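Local structure of petrobactin biosynthesis protein AsbB (Bacillus anthracis, 3TO3) at residues 188-193 against 271-276. The protein catalyses the ATP-dependent condensation of spermidine with citryl-spermidine intermediates, a step in making the siderophore petrobactin for iron acquisition and virulence. Residues are numbered along the deposited sequence; the frame is centred on the assembly and turned at random.
Sequences PIKLIW and LGESAD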
loop_
_atom_site.group_PDB
_atom_site.type_symbol
_atom_site.label_atom_id
_atom_site.label_comp_id
_atom_site.label_asym_id
_atom_site.label_seq_id
_atom_site.Cartn_x
_atom_site.Cartn_y
_atom_site.Cartn_z
ATOM N N PRO B 188 -16.296 0.750 -19.966
ATOM C CA PRO B 188 -17.075 -0.473 -19.769
ATOM C C PRO B 188 -16.195 -1.556 -19.186
ATOM O O PRO B 188 -15.052 -1.672 -19.603
ATOM C CB PRO B 188 -17.488 -0.856 -21.183
ATOM C CG PRO B 188 -17.325 0.416 -21.992
ATOM C CD PRO B 188 -16.159 1.108 -21.384
ATOM N N ILE B 189 -16.708 -2.340 -18.241
ATOM C CA ILE B 189 -15.913 -3.430 -17.680
ATOM C C ILE B 189 -16.768 -4.669 -17.445
ATOM O O ILE B 189 -17.997 -4.589 -17.370
ATOM C CB ILE B 189 -15.203 -3.015 -16.375
ATOM C CG1 ILE B 189 -16.117 -3.209 -15.170
ATOM C CG2 ILE B 189 -14.765 -1.558 -16.448
ATOM C CD1 ILE B 189 -15.859 -2.212 -14.041
ATOM N N LYS B 190 -16.100 -5.811 -17.347
ATOM C CA LYS B 190 -16.756 -7.097 -17.173
ATOM C C LYS B 190 -16.565 -7.491 -15.749
ATOM O O LYS B 190 -15.487 -7.312 -15.211
ATOM C CB LYS B 190 -16.060 -8.177 -17.987
ATOM C CG LYS B 190 -15.983 -7.917 -19.435
ATOM C CD LYS B 190 -17.337 -7.947 -20.027
ATOM C CE LYS B 190 -17.256 -8.460 -21.443
ATOM N NZ LYS B 190 -18.597 -8.332 -22.047
ATOM N N LEU B 191 -17.588 -8.073 -15.144
ATOM C CA LEU B 191 -17.422 -8.662 -13.836
ATOM C C LEU B 191 -16.727 -9.984 -14.045
ATOM O O LEU B 191 -16.885 -10.613 -15.094
ATOM C CB LEU B 191 -18.767 -8.853 -13.158
ATOM C CG LEU B 191 -19.501 -7.532 -12.960
ATOM C CD1 LEU B 191 -20.815 -7.780 -12.287
ATOM C CD2 LEU B 191 -18.655 -6.691 -12.108
ATOM N N ILE B 192 -15.907 -10.364 -13.071
ATOM C CA ILE B 192 -15.352 -11.702 -13.009
ATOM C C ILE B 192 -16.301 -12.580 -12.182
ATOM O O ILE B 192 -16.679 -12.202 -11.081
ATOM C CB ILE B 192 -13.959 -11.678 -12.325
ATOM C CG1 ILE B 192 -12.980 -10.769 -13.103
ATOM C CG2 ILE B 192 -13.454 -13.106 -12.099
ATOM C CD1 ILE B 192 -12.890 -11.024 -14.613
ATOM N N TRP B 193 -16.697 -13.729 -12.712
ATOM C CA TRP B 193 -17.489 -14.695 -11.947
ATOM C C TRP B 193 -16.604 -15.734 -11.307
ATOM O O TRP B 193 -15.772 -16.340 -11.989
ATOM C CB TRP B 193 -18.493 -15.422 -12.854
ATOM C CG TRP B 193 -19.714 -14.622 -13.121
ATOM C CD1 TRP B 193 -20.003 -13.943 -14.254
ATOM C CD2 TRP B 193 -20.783 -14.353 -12.204
ATOM N NE1 TRP B 193 -21.187 -13.282 -14.115
ATOM C CE2 TRP B 193 -21.691 -13.518 -12.864
ATOM C CE3 TRP B 193 -21.067 -14.760 -10.895
ATOM C CZ2 TRP B 193 -22.879 -13.071 -12.265
ATOM C CZ3 TRP B 193 -22.224 -14.330 -10.307
ATOM C CH2 TRP B 193 -23.127 -13.485 -10.993
ATOM N N LEU B 271 -14.298 -18.755 -12.866
ATOM C CA LEU B 271 -15.174 -19.195 -13.950
ATOM C C LEU B 271 -14.948 -18.377 -15.240
ATOM O O LEU B 271 -14.625 -18.940 -16.286
ATOM C CB LEU B 271 -16.638 -19.210 -13.514
ATOM C CG LEU B 271 -16.774 -20.052 -12.252
ATOM C CD1 LEU B 271 -18.148 -19.843 -11.549
ATOM C CD2 LEU B 271 -16.528 -21.509 -12.610
ATOM N N GLY B 272 -15.161 -17.067 -15.185
ATOM C CA GLY B 272 -14.948 -16.220 -16.355
ATOM C C GLY B 272 -15.573 -14.841 -16.228
ATOM O O GLY B 272 -15.811 -14.358 -15.123
ATOM N N GLU B 273 -15.876 -14.218 -17.360
ATOM C CA GLU B 273 -16.324 -12.828 -17.379
ATOM C C GLU B 273 -17.815 -12.735 -17.618
ATOM O O GLU B 273 -18.384 -13.619 -18.245
ATOM C CB GLU B 273 -15.558 -12.051 -18.448
ATOM C CG GLU B 273 -14.058 -12.300 -18.346
ATOM C CD GLU B 273 -13.229 -11.459 -19.286
ATOM O OE1 GLU B 273 -12.931 -11.931 -20.405
ATOM O OE2 GLU B 273 -12.853 -10.340 -18.887
ATOM N N SER B 274 -18.464 -11.701 -17.082
ATOM C CA SER B 274 -19.889 -11.543 -17.353
ATOM C C SER B 274 -20.139 -11.315 -18.840
ATOM O O SER B 274 -19.258 -10.835 -19.548
ATOM C CB SER B 274 -20.485 -10.408 -16.524
ATOM O OG SER B 274 -19.716 -9.240 -16.645
ATOM N N ALA B 275 -21.325 -11.691 -19.322
ATOM C CA ALA B 275 -21.693 -11.410 -20.709
ATOM C C ALA B 275 -21.884 -9.907 -20.879
ATOM O O ALA B 275 -21.458 -9.323 -21.864
ATOM C CB ALA B 275 -23.024 -12.164 -21.113
ATOM N N ASP B 276 -22.558 -9.291 -19.915
ATOM C CA ASP B 276 -22.854 -7.862 -19.977
ATOM C C ASP B 276 -21.663 -6.977 -19.566
ATOM O O ASP B 276 -20.780 -7.390 -18.797
ATOM C CB ASP B 276 -24.105 -7.527 -19.134
ATOM C CG ASP B 276 -25.386 -8.218 -19.668
ATOM O OD1 ASP B 276 -25.362 -8.774 -20.794
ATOM O OD2 ASP B 276 -26.424 -8.192 -18.971
HETATM O O HOH W 1 -22.722 -13.192 -17.104
#
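Leu191 and Ser274 bond to each other twice: Ser274 N donates to Leu191 O at 2.8 Å, and Leu191 N donates to Ser274 OG at 2.9 Å. A chi1 of 50° sets OG between its own backbone N and carbonyl carbon, where the hydroxyl also donates to Asp276 O (3.0 Å), in that carbonyl's plane. One serine side chain thus supplies the acceptor for Leu191 N, next to the backbone bond from Ser274 N to Leu191 O. Further along, Trp193 N meets Gly272 O in a nearly straight bond (2.6 Å), while Trp193 O receives Leu271 N at 3.0 Å and, weakly, Gly272 N. Leu271 and Gly272 thus both face Trp193, a classic beta bulge. Lys190, bent at chi2 and chi3, runs its CD and CE past Ser274 O and brings NZ to Ala275 O at 3.0 Å, well above the carbonyl plane; NZ also forms a salt bridge with Asp277. Ser274 CB lies obliquely off the indole, 3.8 Å from Trp193 NE1, and a water accepts from Ala275 N and weakly from NE1. Where Ile192 pairs with Glu273, Ile192 CD1 touches Glu273 CG (4.1 Å), and Lys190 CB abuts Glu273 CB, the two side chains crossing at about a right angle. Met4 of the second subunit packs on both Ile192 and Glu273. The Asp276 carboxylate forms a salt bridge with Arg295. Strand 192-197 is central in a three-stranded antiparallel sheet, between 268-273 and 241-246; Leu287 of strand 286-289 packs against Ile189 and Leu191, joining the segment that leads into this sheet to the larger mixed sheet.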